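PDB 3BBJ: putative thioesterase II from Thermobifida fusca, which probably hydrolyses the thioester bond of acyl-CoA or related acyl thioesters, with two hot-dog domains in one chain. Local coordinates for residues G39-V44 / R99-G104; Q46-A51 / A74-R79; D145-R150 / L195-D200; V153-D158 / A201-V206; S213-V218 / G245-N250. All coordinates share one frame; numbering follows the deposited sequence. Where two conformers were deposited one is given.

Contact 1 of 5, residues G39-V44 / R99-G104; sequences GYLMTV and RTILTG
L41 meets strand 99-104 through two of its atoms. Its CB lies 3.7 Å from L102 CD2, and its CD1 reaches I101 CG2 at 3.9 Å, the side chains of L41 and I101 crossing at about a right angle. Both approaches are purely apolar, and no hydrogen bond joins the segments. L102 starts toward the helix, and with CG anti to the backbone N (chi1 178°) its CD2 is carried against L41 CB. The same methyl is also 4.4 Å from the backbone N of M42, a selenomethionine.

The segment axes approach to 9.6 Å and make an angle of 55°, with the helix lying across the strand. This is the hot-dog arrangement, in which a central helix, here 38-51, is wrapped by an antiparallel sheet, and it belongs to the N-terminal acyl-CoA thioesterase domain. Further out, L94 of strand 88-96 and L26 of strand 21-26 also touch L41, while Y63 and F65 of strand 57-65 pack against L102 and M42. On the helix itself, G39 O accepts from both T43 N and T43 OG1, each at 3.1 Å, the two donors arriving from opposite faces of the carbonyl plane.

Contact 2 of 5, residues Q46-A51 / A74-R79; sequences QRSALA and AEIETR
S48 holds OG between its backbone N and carbonyl carbon (chi1 60°), and I76 places CG2 anti to its own backbone N; T78 turns CG2 anti to its carbonyl carbon. The rotations of I76 and T78 direct a methyl each at S48, while that of S48 sets its hydroxyl. The setting is the hot-dog fold of the N-terminal thioesterase domain, where the C-terminal half of helix 38-51 rests on the antiparallel sheet that curls around it.

S48 CB is 3.7 Å from I76 CG2 and 3.8 Å from T78 CG2, so the serine sits across both methyls. I76 and T78 are two positions apart on the strand and both start toward the helix, whereas the CB of the intervening E77 points away from it. This alternation gives the strand one face for the helix and another turned from it. All three touching residues are buried.

The hydroxyl is not left to the methyls: it bonds to L45 O, one turn back in the same helix, and to T92 OG1 of strand 88-96, and the second of these bonds ties the helix to the neighbouring strand. Y22 of strand 21-26 packs on both I76 and T78. Even so, OG stays beside the same two methyls, 3.8 Å from I76 CG2 and 4.0 Å from T78 CG2.

Contact 3 of 5, residues D145-R150 / L195-D200; sequences DGFLAR and LPLAVD
F147 and L197 make the close part of this contact: F147 CE1 lies 3.8 Å from L197 CD1, and F147 CZ follows at 4.1 Å from that methyl. CD1 stands at the edge of the phenyl ring, near its plane, so the leucine abuts the rim and the two side chains slide past each other in opposite directions. Within the double hot-dog architecture implied by the two thioesterase domains, the contact joins a short 3-10 turn, 147-149, to segment 195-200, which continues helix 191-198 in the C-terminal domain. Both side chains run CG anti to the backbone N (chi1 -176° for F147, 174° for L197), which brings them alongside each other.

The looser part lies around D200, which is partly exposed. Its carbonyl O comes only within 4.4 Å of F147 CZ, obliquely to the ring, and no hydrogen bond crosses between the segments. D200 is instead anchored elsewhere: its O accepts from N37 ND2, OD2 from G39 N, at the beginning of the helix of the other domain, and OD1 from Q266 NE2. R150 likewise turns from L197 and forms a salt bridge through NE with D184. Within each segment, backbone bonds hold the turns that present the contact; in the 3-10 turn R150 N donates to F147 O at 2.8 Å, and in segment 195-200 D200 N donates to L197 O at 3.0 Å.

Contact 4 of 5, residues V153-D158 / A201-V206; sequences VDFSPD and ALPPIV
V153, P203 and F155 carry most of the surface buried here. F155 CE1 is 3.8 Å from P203 CG, and F155 CZ lies 3.9 Å from the same atom, so the pyrrolidine ring meets the CE1-CZ part of the phenyl ring. P203 CD, 3.9 Å from F155 CE1, stands at the ring edge and in its plane, while CG sits obliquely. The side chains come from opposite directions. F155 reaches the proline because CG lies anti to the carbonyl carbon (chi1 -56°), which brings CE1 and CZ up to P203 although the first bond of the side chain does not point at the loop.

V153, two residues earlier on the strand, makes looser contacts. Its CG2 is 4.1 Å from A201 O, and its CG1 is 4.4 Å from L202 CD2. These distances, with no hydrogen bond between the segments, describe side chains laid against a loop and not strand pairing. F235 of strand 233-243 touches both V153 and L202. Farther along the loop, I205 N donates to E249 OE1 of strand 246-254, tying the stretch beyond the prolines to the sheet.

The contact thus lays the connection that follows helix 191-198 against strand 151-155, next to the outermost strand 133-134, in the C-terminal thioesterase domain of the hot-dog type.

Contact 5 of 5, residues S213-V218 / G245-N250; sequences SWAPTV and GWFDEN
A215 sets its CB against the rim of the F247 ring, 3.5 Å from F247 CE1 and 3.7 Å from F247 CZ. The methyl lies near the ring plane, which makes this an edge contact and not a CH-pi approach over the face. It belongs to the C-terminal hot-dog domain, where the chain enters strand 217-224 and passes strand 246-254; in the sheet order strand 260-269 lies between these two. That separation agrees with the 9.3 Å between A215 CA and F247 CA and with the absence of any hydrogen bond between the segments. F247 reaches across by placing CG between its backbone N and carbonyl carbon (chi1 65°). V206 and V242 also touch its side chain.

A second apolar pair lies nearby on the same strand. V218 CG2 touches W246 CZ3 at 3.8 Å and lies 4.0 Å from W246 CH2, obliquely to the indole, and the two side chains cross at about a right angle. V218 sits where the chain turns a corner, and L267 and R269 of the intervening strand touch W246. The second subunit packs here as well: its A107 on V218 and its L111 on W246.

D248 of strand 246-254 also reaches that subunit: its OD1 forms a salt bridge with R225 NH1 of the second subunit. In its own chain L241 N donates to OD1 and A240 N to OD2. Within the strand, N250 ND2 donates to D248 OD2 at 2.9 Å with an N-H...O angle of 155°, meeting the oxygen on its anti side, 23° out of the carboxylate plane.

Overall arrangement
Contacts 1 and 2 share helix 38-51 of the N-terminal thioesterase domain, their centres about 9 Å apart, and contact 2 falls between the two segments of contact 1 in sequence. The other three lie in the C-terminal domain: contacts 3 and 4 alternate along the chain with centres about 12 Å apart, and contact 5 comes last, about 15 Å from contact 4 centre to centre. Contact 3 lies nearest the chain's centre and bridges the domains, since residues 195-200 touch both helix segments. Contacts 2 and 4, about 30 Å apart centre to centre, mark opposite sides of the chain's centre. Contacts 1 and 5 both reach the second subunit, consistent with two hot-dog domains per chain pairing into a dimer.

Contact 1 of 5, residues G39-V44 / R99-G104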
# COMPACT_ATOMS: atom_id res chain seq x y z
N GLY A 39 1.02 -1.53 14.86
CA GLY A 39 -0.43 -1.43 14.75
C GLY A 39 -1.08 -0.63 15.86
O GLY A 39 -2.10 0.04 15.65
N TYR A 40 -0.50 -0.71 17.05
CA TYR A 40 -1.00 0.07 18.18
C TYR A 40 -0.81 1.57 17.95
O TYR A 40 -1.69 2.36 18.24
CB TYR A 40 -0.33 -0.41 19.49
CG TYR A 40 -0.62 0.48 20.69
CD1 TYR A 40 -1.89 0.54 21.26
CD2 TYR A 40 0.39 1.27 21.25
CE1 TYR A 40 -2.13 1.35 22.34
CE2 TYR A 40 0.15 2.08 22.33
CZ TYR A 40 -1.11 2.12 22.88
OH TYR A 40 -1.32 2.94 23.98
N LEU A 41 0.34 1.94 17.40
CA LEU A 41 0.64 3.34 17.09
C LEU A 41 -0.24 3.83 15.93
O LEU A 41 -0.57 5.03 15.85
CB LEU A 41 2.11 3.50 16.71
CG LEU A 41 3.19 2.94 17.65
CD1 LEU A 41 4.53 3.30 17.09
CD2 LEU A 41 3.08 3.45 19.10
N MSE A 42 -0.61 2.92 15.03
CA MSE A 42 -1.54 3.25 13.95
C MSE A 42 -2.94 3.59 14.48
O MSE A 42 -3.57 4.55 14.03
CB MSE A 42 -1.60 2.11 12.93
CG MSE A 42 -0.40 2.16 11.95
SE MSE A 42 -0.08 0.54 10.92
CE MSE A 42 -1.92 0.06 10.56
N THR A 43 -3.40 2.81 15.45
CA THR A 43 -4.70 2.93 16.06
C THR A 43 -4.88 4.31 16.68
O THR A 43 -5.93 4.96 16.53
CB THR A 43 -4.87 1.83 17.15
OG1 THR A 43 -4.99 0.54 16.52
CG2 THR A 43 -6.09 2.08 17.99
N VAL A 44 -3.83 4.75 17.36
CA VAL A 44 -3.79 6.06 18.00
C VAL A 44 -3.78 7.18 16.96
O VAL A 44 -4.48 8.19 17.11
CB VAL A 44 -2.56 6.16 18.94
CG1 VAL A 44 -2.19 7.61 19.21
CG2 VAL A 44 -2.82 5.41 20.24
N ARG A 99 11.40 13.47 19.00
CA ARG A 99 11.73 12.80 17.75
C ARG A 99 10.47 12.23 17.08
O ARG A 99 9.56 11.76 17.78
CB ARG A 99 12.77 11.70 18.00
CG ARG A 99 14.17 12.26 18.29
CD ARG A 99 15.18 11.21 18.76
NE ARG A 99 14.83 10.67 20.09
CZ ARG A 99 15.64 9.93 20.86
NH1 ARG A 99 16.87 9.62 20.46
NH2 ARG A 99 15.21 9.49 22.05
N THR A 100 10.42 12.30 15.75
CA THR A 100 9.29 11.74 15.02
C THR A 100 9.39 10.21 14.99
O THR A 100 10.43 9.65 14.69
CB THR A 100 9.13 12.31 13.58
OG1 THR A 100 10.35 12.15 12.84
CG2 THR A 100 8.75 13.79 13.62
N ILE A 101 8.29 9.56 15.32
CA ILE A 101 8.24 8.11 15.39
C ILE A 101 7.70 7.53 14.06
O ILE A 101 8.34 6.68 13.41
CB ILE A 101 7.30 7.68 16.56
CG1 ILE A 101 7.78 8.32 17.88
CG2 ILE A 101 7.16 6.15 16.65
CD1 ILE A 101 9.20 7.96 18.32
N LEU A 102 6.55 8.07 13.66
CA LEU A 102 5.72 7.53 12.62
C LEU A 102 4.85 8.62 12.04
O LEU A 102 4.38 9.48 12.78
CB LEU A 102 4.80 6.50 13.29
CG LEU A 102 3.75 5.76 12.45
CD1 LEU A 102 4.44 4.93 11.38
CD2 LEU A 102 2.92 4.91 13.37
N THR A 103 4.63 8.58 10.73
CA THR A 103 3.67 9.47 10.08
C THR A 103 2.68 8.67 9.23
O THR A 103 3.05 7.70 8.59
CB THR A 103 4.32 10.55 9.22
OG1 THR A 103 3.30 11.44 8.74
CG2 THR A 103 5.05 9.95 8.04
N GLY A 104 1.42 9.08 9.29
CA GLY A 104 0.35 8.48 8.50
C GLY A 104 -0.40 9.54 7.71
O GLY A 104 -0.46 10.70 8.12

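Contact 2 of 5, residues Q46-A51 / A74-R79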
# COMPACT_ATOMS: atom_id res chain seq x y z
N GLN A 46 -4.85 6.89 13.89
CA GLN A 46 -6.14 6.86 13.21
C GLN A 46 -7.14 7.72 13.95
O GLN A 46 -7.93 8.44 13.32
CB GLN A 46 -6.68 5.43 13.05
CG GLN A 46 -8.07 5.36 12.37
CD GLN A 46 -8.52 3.93 12.07
OE1 GLN A 46 -7.91 3.24 11.27
NE2 GLN A 46 -9.62 3.51 12.70
N ARG A 47 -7.13 7.62 15.29
CA ARG A 47 -8.06 8.38 16.14
C ARG A 47 -7.90 9.88 15.98
O ARG A 47 -8.88 10.61 15.92
CB ARG A 47 -7.88 8.02 17.62
CG ARG A 47 -8.57 6.74 18.01
CD ARG A 47 -8.90 6.68 19.50
NE ARG A 47 -10.07 5.83 19.71
CZ ARG A 47 -10.05 4.50 19.80
NH1 ARG A 47 -8.92 3.82 19.72
NH2 ARG A 47 -11.19 3.84 19.98
N SER A 48 -6.65 10.32 15.93
CA SER A 48 -6.35 11.71 15.75
C SER A 48 -6.89 12.23 14.43
O SER A 48 -7.40 13.35 14.35
CB SER A 48 -4.83 11.93 15.79
OG SER A 48 -4.17 11.20 14.76
N ALA A 49 -6.80 11.41 13.40
CA ALA A 49 -7.19 11.82 12.06
C ALA A 49 -8.69 11.96 11.91
O ALA A 49 -9.17 12.90 11.29
CB ALA A 49 -6.64 10.85 11.03
N LEU A 50 -9.43 11.01 12.45
CA LEU A 50 -10.89 11.05 12.35
C LEU A 50 -11.49 12.14 13.25
O LEU A 50 -12.59 12.61 13.00
CB LEU A 50 -11.49 9.69 12.73
CG LEU A 50 -11.09 8.51 11.85
CD1 LEU A 50 -11.56 7.20 12.49
CD2 LEU A 50 -11.67 8.68 10.48
N ALA A 51 -10.77 12.52 14.31
CA ALA A 51 -11.19 13.63 15.16
C ALA A 51 -11.14 14.93 14.37
O ALA A 51 -11.94 15.85 14.60
CB ALA A 51 -10.31 13.73 16.40
N ALA A 74 3.38 10.44 24.47
CA ALA A 74 3.76 10.75 23.11
C ALA A 74 2.79 11.84 22.66
O ALA A 74 1.69 11.97 23.22
CB ALA A 74 3.65 9.54 22.25
N GLU A 75 3.19 12.65 21.68
CA GLU A 75 2.36 13.76 21.23
C GLU A 75 2.09 13.69 19.73
O GLU A 75 2.95 13.29 18.95
CB GLU A 75 2.93 15.13 21.66
CG GLU A 75 4.45 15.28 21.62
CD GLU A 75 5.18 14.57 22.77
OE1 GLU A 75 4.51 14.10 23.74
OE2 GLU A 75 6.43 14.48 22.70
N ILE A 76 0.88 14.08 19.35
CA ILE A 76 0.41 13.98 17.97
C ILE A 76 0.09 15.34 17.34
O ILE A 76 -0.59 16.18 17.93
CB ILE A 76 -0.83 13.10 17.89
CG1 ILE A 76 -0.45 11.67 18.25
CG2 ILE A 76 -1.48 13.21 16.48
CD1 ILE A 76 -1.63 10.75 18.53
N GLU A 77 0.56 15.50 16.11
CA GLU A 77 0.47 16.75 15.38
C GLU A 77 -0.24 16.47 14.04
O GLU A 77 0.29 15.76 13.21
CB GLU A 77 1.91 17.20 15.17
CG GLU A 77 2.12 18.62 14.73
CD GLU A 77 3.59 19.02 14.86
OE1 GLU A 77 4.14 18.90 15.98
OE2 GLU A 77 4.18 19.46 13.84
N THR A 78 -1.46 17.00 13.88
CA THR A 78 -2.30 16.71 12.70
C THR A 78 -2.41 17.85 11.69
O THR A 78 -2.13 19.00 11.99
CB THR A 78 -3.73 16.28 13.10
OG1 THR A 78 -4.42 17.37 13.71
CG2 THR A 78 -3.72 15.09 14.05
N ARG A 79 -2.83 17.50 10.48
CA ARG A 79 -2.96 18.48 9.39
C ARG A 79 -3.89 17.96 8.29
O ARG A 79 -3.67 16.89 7.74
CB ARG A 79 -1.58 18.76 8.82
CG ARG A 79 -1.51 19.97 7.94
CD ARG A 79 -0.08 20.43 7.79
NE ARG A 79 0.06 21.37 6.68
CZ ARG A 79 0.47 21.05 5.45
NH1 ARG A 79 0.80 19.80 5.12
NH2 ARG A 79 0.55 22.00 4.53

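Contact 3 of 5, residues D145-R150 / L195-D200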
# COMPACT_ATOMS: atom_id res chain seq x y z
N ASP A 145 2.54 -9.23 30.52
CA ASP A 145 2.95 -10.23 29.52
C ASP A 145 3.06 -9.73 28.06
O ASP A 145 3.05 -10.53 27.12
CB ASP A 145 2.10 -11.52 29.62
CG ASP A 145 2.21 -12.19 31.00
OD1 ASP A 145 3.21 -11.94 31.71
OD2 ASP A 145 1.30 -12.96 31.38
N GLY A 146 3.25 -8.42 27.90
CA GLY A 146 3.48 -7.78 26.61
C GLY A 146 2.50 -8.06 25.48
O GLY A 146 1.41 -8.61 25.67
N PHE A 147 2.92 -7.69 24.27
CA PHE A 147 2.02 -7.70 23.12
C PHE A 147 1.18 -8.97 22.94
O PHE A 147 -0.03 -8.88 22.72
CB PHE A 147 2.75 -7.41 21.79
CG PHE A 147 1.81 -7.33 20.65
CD1 PHE A 147 1.02 -6.20 20.49
CD2 PHE A 147 1.60 -8.41 19.83
CE1 PHE A 147 0.10 -6.12 19.47
CE2 PHE A 147 0.66 -8.35 18.80
CZ PHE A 147 -0.08 -7.19 18.62
N LEU A 148 1.82 -10.13 23.06
CA LEU A 148 1.15 -11.42 22.79
C LEU A 148 -0.11 -11.67 23.63
O LEU A 148 -0.96 -12.49 23.24
CB LEU A 148 2.13 -12.60 22.98
CG LEU A 148 3.16 -12.83 21.86
CD1 LEU A 148 4.21 -13.83 22.26
CD2 LEU A 148 2.47 -13.29 20.59
N ALA A 149 -0.21 -10.97 24.76
CA ALA A 149 -1.37 -11.08 25.68
C ALA A 149 -2.48 -10.05 25.41
O ALA A 149 -3.49 -10.03 26.11
CB ALA A 149 -0.90 -10.96 27.13
N ARG A 150 -2.27 -9.21 24.39
CA ARG A 150 -3.23 -8.17 24.00
C ARG A 150 -4.25 -8.65 22.95
O ARG A 150 -5.34 -8.05 22.77
CB ARG A 150 -2.48 -6.94 23.46
CG ARG A 150 -1.42 -6.33 24.39
CD ARG A 150 -2.06 -5.67 25.64
NE ARG A 150 -2.45 -6.65 26.65
CZ ARG A 150 -1.68 -7.10 27.64
NH1 ARG A 150 -0.44 -6.66 27.81
NH2 ARG A 150 -2.16 -8.00 28.48
N LEU A 195 -9.11 -2.40 13.58
CA LEU A 195 -8.53 -2.84 12.30
C LEU A 195 -7.05 -2.45 12.14
O LEU A 195 -6.23 -3.29 11.77
CB LEU A 195 -9.39 -2.37 11.11
CG LEU A 195 -10.76 -3.06 10.97
CD1 LEU A 195 -11.52 -2.57 9.77
CD2 LEU A 195 -10.60 -4.57 10.88
N PRO A 196 -6.69 -1.18 12.43
CA PRO A 196 -5.27 -0.80 12.28
C PRO A 196 -4.30 -1.61 13.15
O PRO A 196 -3.13 -1.82 12.74
CB PRO A 196 -5.25 0.69 12.64
CG PRO A 196 -6.58 0.99 13.30
CD PRO A 196 -7.56 -0.06 12.85
N LEU A 197 -4.75 -2.07 14.31
CA LEU A 197 -3.94 -2.98 15.13
C LEU A 197 -3.98 -4.39 14.55
O LEU A 197 -2.95 -5.06 14.45
CB LEU A 197 -4.40 -3.01 16.60
CG LEU A 197 -3.72 -4.04 17.53
CD1 LEU A 197 -2.22 -3.90 17.51
CD2 LEU A 197 -4.21 -3.91 18.95
N ALA A 198 -5.18 -4.84 14.20
CA ALA A 198 -5.40 -6.18 13.65
C ALA A 198 -4.49 -6.50 12.48
O ALA A 198 -3.90 -7.56 12.42
CB ALA A 198 -6.85 -6.34 13.25
N VAL A 199 -4.33 -5.56 11.55
CA VAL A 199 -3.52 -5.78 10.36
C VAL A 199 -2.04 -6.04 10.69
O VAL A 199 -1.31 -6.57 9.85
CB VAL A 199 -3.60 -4.58 9.35
CG1 VAL A 199 -5.03 -4.21 9.04
CG2 VAL A 199 -2.91 -3.37 9.90
N ASP A 200 -1.61 -5.62 11.88
CA ASP A 200 -0.24 -5.80 12.36
C ASP A 200 -0.20 -6.62 13.65
O ASP A 200 0.77 -6.54 14.40
CB ASP A 200 0.44 -4.45 12.64
CG ASP A 200 1.96 -4.56 12.80
OD1 ASP A 200 2.59 -5.37 12.07
OD2 ASP A 200 2.53 -3.84 13.62

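Contact 4 of 5, residues V153-D158 / A201-V206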
# COMPACT_ATOMS: atom_id res chain seq x y z
N VAL A 153 -5.14 -15.06 19.08
CA VAL A 153 -4.92 -15.41 17.69
C VAL A 153 -5.05 -16.92 17.55
O VAL A 153 -4.28 -17.67 18.13
CB VAL A 153 -3.52 -14.98 17.26
CG1 VAL A 153 -3.28 -15.32 15.80
CG2 VAL A 153 -3.33 -13.48 17.51
N ASP A 154 -6.05 -17.35 16.79
CA ASP A 154 -6.31 -18.76 16.54
C ASP A 154 -5.80 -19.05 15.17
O ASP A 154 -6.15 -18.35 14.22
CB ASP A 154 -7.81 -19.01 16.55
CG ASP A 154 -8.45 -18.68 17.89
OD1 ASP A 154 -8.18 -19.41 18.87
OD2 ASP A 154 -9.24 -17.71 17.95
N PHE A 155 -4.97 -20.09 15.04
CA PHE A 155 -4.39 -20.47 13.76
C PHE A 155 -5.05 -21.73 13.23
O PHE A 155 -5.40 -22.61 13.99
CB PHE A 155 -2.91 -20.76 13.95
CG PHE A 155 -2.13 -19.63 14.55
CD1 PHE A 155 -1.68 -18.58 13.76
CD2 PHE A 155 -1.82 -19.63 15.91
CE1 PHE A 155 -0.94 -17.54 14.31
CE2 PHE A 155 -1.08 -18.59 16.46
CZ PHE A 155 -0.64 -17.55 15.66
N SER A 156 -5.20 -21.82 11.91
CA SER A 156 -5.62 -23.07 11.31
C SER A 156 -4.57 -24.12 11.72
O SER A 156 -3.45 -23.75 12.07
CB SER A 156 -5.67 -22.97 9.80
OG SER A 156 -4.40 -22.64 9.28
N PRO A 157 -4.93 -25.42 11.68
CA PRO A 157 -3.94 -26.46 11.95
C PRO A 157 -2.67 -26.37 11.09
O PRO A 157 -1.56 -26.52 11.60
CB PRO A 157 -4.72 -27.75 11.64
CG PRO A 157 -6.12 -27.41 11.90
CD PRO A 157 -6.27 -25.99 11.44
N ASP A 158 -2.83 -26.12 9.81
CA ASP A 158 -1.67 -25.98 8.94
C ASP A 158 -0.80 -24.78 9.33
O ASP A 158 0.43 -24.83 9.21
CB ASP A 158 -2.09 -25.87 7.48
CG ASP A 158 -2.55 -27.18 6.90
OD1 ASP A 158 -2.30 -28.22 7.54
OD2 ASP A 158 -3.15 -27.16 5.80
N ALA A 201 -1.22 -7.42 13.90
CA ALA A 201 -1.28 -8.18 15.15
C ALA A 201 -0.90 -9.66 14.99
O ALA A 201 -1.10 -10.45 15.93
CB ALA A 201 -2.68 -8.06 15.78
N LEU A 202 -0.33 -10.03 13.84
CA LEU A 202 -0.01 -11.44 13.56
C LEU A 202 1.50 -11.70 13.50
O LEU A 202 2.29 -10.76 13.40
CB LEU A 202 -0.62 -11.87 12.23
CG LEU A 202 -2.03 -11.41 11.87
CD1 LEU A 202 -2.18 -11.49 10.34
CD2 LEU A 202 -3.09 -12.25 12.63
N PRO A 203 1.91 -12.99 13.57
CA PRO A 203 3.35 -13.29 13.48
C PRO A 203 3.90 -12.79 12.16
O PRO A 203 3.25 -12.95 11.13
CB PRO A 203 3.40 -14.82 13.53
CG PRO A 203 2.14 -15.25 14.12
CD PRO A 203 1.11 -14.21 13.77
N PRO A 204 5.05 -12.11 12.20
CA PRO A 204 5.65 -11.68 10.94
C PRO A 204 5.80 -12.87 9.99
O PRO A 204 6.35 -13.90 10.37
CB PRO A 204 6.99 -11.10 11.38
CG PRO A 204 6.71 -10.57 12.74
CD PRO A 204 5.80 -11.60 13.36
N ILE A 205 5.29 -12.71 8.77
CA ILE A 205 5.28 -13.79 7.77
C ILE A 205 6.70 -14.27 7.38
O ILE A 205 6.91 -15.43 6.98
CB ILE A 205 4.46 -13.35 6.51
CG1 ILE A 205 4.08 -14.57 5.66
CG2 ILE A 205 5.22 -12.29 5.71
CD1 ILE A 205 3.17 -15.54 6.37
N VAL A 206 7.67 -13.40 7.54
CA VAL A 206 9.04 -13.71 7.19
C VAL A 206 9.63 -14.83 8.05
O VAL A 206 10.56 -15.51 7.63
CB VAL A 206 9.96 -12.45 7.28
CG1 VAL A 206 10.08 -11.92 8.75
CG2 VAL A 206 11.31 -12.76 6.70

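Contact 5 of 5, residues S213-V218 / G245-N250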
# COMPACT_ATOMS: atom_id res chain seq x y z
N SER A 213 12.69 -13.52 13.19
CA SER A 213 11.34 -13.64 13.72
C SER A 213 10.54 -12.35 13.62
O SER A 213 9.33 -12.37 13.84
CB SER A 213 11.39 -14.11 15.17
OG SER A 213 12.07 -15.36 15.22
N TRP A 214 11.20 -11.26 13.24
CA TRP A 214 10.58 -9.94 13.23
C TRP A 214 11.41 -8.95 12.41
O TRP A 214 12.59 -9.19 12.16
CB TRP A 214 10.50 -9.42 14.67
CG TRP A 214 11.79 -8.80 15.14
CD1 TRP A 214 12.95 -9.43 15.47
CD2 TRP A 214 12.04 -7.40 15.28
NE1 TRP A 214 13.91 -8.52 15.83
CE2 TRP A 214 13.37 -7.26 15.72
CE3 TRP A 214 11.25 -6.25 15.09
CZ2 TRP A 214 13.94 -6.01 15.96
CZ3 TRP A 214 11.82 -5.01 15.33
CH2 TRP A 214 13.15 -4.90 15.77
N ALA A 215 10.80 -7.85 12.02
CA ALA A 215 11.52 -6.76 11.36
C ALA A 215 10.79 -5.48 11.66
O ALA A 215 9.56 -5.47 11.76
CB ALA A 215 11.61 -6.98 9.84
N PRO A 216 11.52 -4.39 11.82
CA PRO A 216 10.70 -3.19 11.93
C PRO A 216 10.04 -2.88 10.59
O PRO A 216 10.67 -3.05 9.52
CB PRO A 216 11.69 -2.08 12.32
CG PRO A 216 13.04 -2.72 12.42
CD PRO A 216 12.96 -4.13 11.93
N THR A 217 8.77 -2.47 10.66
CA THR A 217 8.02 -2.07 9.48
C THR A 217 8.62 -0.80 8.92
O THR A 217 8.99 0.10 9.67
CB THR A 217 6.55 -1.79 9.79
OG1 THR A 217 6.00 -2.93 10.44
CG2 THR A 217 5.76 -1.52 8.52
N VAL A 218 8.73 -0.76 7.60
CA VAL A 218 9.18 0.44 6.93
C VAL A 218 7.95 1.21 6.45
O VAL A 218 7.87 2.42 6.66
CB VAL A 218 10.14 0.12 5.79
CG1 VAL A 218 10.38 1.38 4.98
CG2 VAL A 218 11.44 -0.44 6.36
N GLY A 245 17.04 -8.77 1.95
CA GLY A 245 16.56 -8.47 3.30
C GLY A 245 15.14 -7.94 3.39
O GLY A 245 14.58 -7.83 4.49
N TRP A 246 14.57 -7.61 2.25
CA TRP A 246 13.24 -7.03 2.16
C TRP A 246 12.19 -8.12 1.99
O TRP A 246 12.41 -9.11 1.31
CB TRP A 246 13.16 -6.07 0.98
CG TRP A 246 14.00 -4.84 1.17
CD1 TRP A 246 15.28 -4.64 0.74
CD2 TRP A 246 13.62 -3.63 1.85
NE1 TRP A 246 15.72 -3.40 1.12
CE2 TRP A 246 14.72 -2.76 1.80
CE3 TRP A 246 12.46 -3.20 2.50
CZ2 TRP A 246 14.69 -1.48 2.36
CZ3 TRP A 246 12.43 -1.95 3.06
CH2 TRP A 246 13.53 -1.10 2.99
N PHE A 247 11.04 -7.93 2.64
CA PHE A 247 9.90 -8.82 2.43
C PHE A 247 8.59 -8.04 2.43
O PHE A 247 8.49 -6.96 3.02
CB PHE A 247 9.85 -9.95 3.47
CG PHE A 247 9.63 -9.48 4.88
CD1 PHE A 247 10.69 -9.05 5.66
CD2 PHE A 247 8.35 -9.49 5.44
CE1 PHE A 247 10.50 -8.61 6.94
CE2 PHE A 247 8.15 -9.05 6.74
CZ PHE A 247 9.22 -8.61 7.50
N ASP A 248 7.61 -8.60 1.73
CA ASP A 248 6.25 -8.07 1.73
C ASP A 248 5.35 -8.97 2.60
O ASP A 248 5.41 -10.20 2.51
CB ASP A 248 5.69 -7.97 0.31
CG ASP A 248 5.61 -9.32 -0.39
OD1 ASP A 248 6.67 -9.92 -0.64
OD2 ASP A 248 4.49 -9.78 -0.72
N GLU A 249 4.53 -8.35 3.46
CA GLU A 249 3.54 -9.08 4.26
C GLU A 249 2.16 -8.56 3.89
O GLU A 249 1.82 -7.42 4.13
CB GLU A 249 3.81 -8.89 5.75
CG GLU A 249 2.84 -9.58 6.71
CD GLU A 249 3.25 -9.41 8.19
OE1 GLU A 249 4.41 -9.74 8.55
OE2 GLU A 249 2.39 -8.96 9.00
N ASN A 250 1.36 -9.43 3.32
CA ASN A 250 0.05 -9.06 2.82
C ASN A 250 -1.01 -9.66 3.72
O ASN A 250 -1.13 -10.87 3.77
CB ASN A 250 -0.09 -9.60 1.41
CG ASN A 250 1.14 -9.31 0.58
OD1 ASN A 250 1.53 -8.17 0.47
ND2 ASN A 250 1.79 -10.35 0.04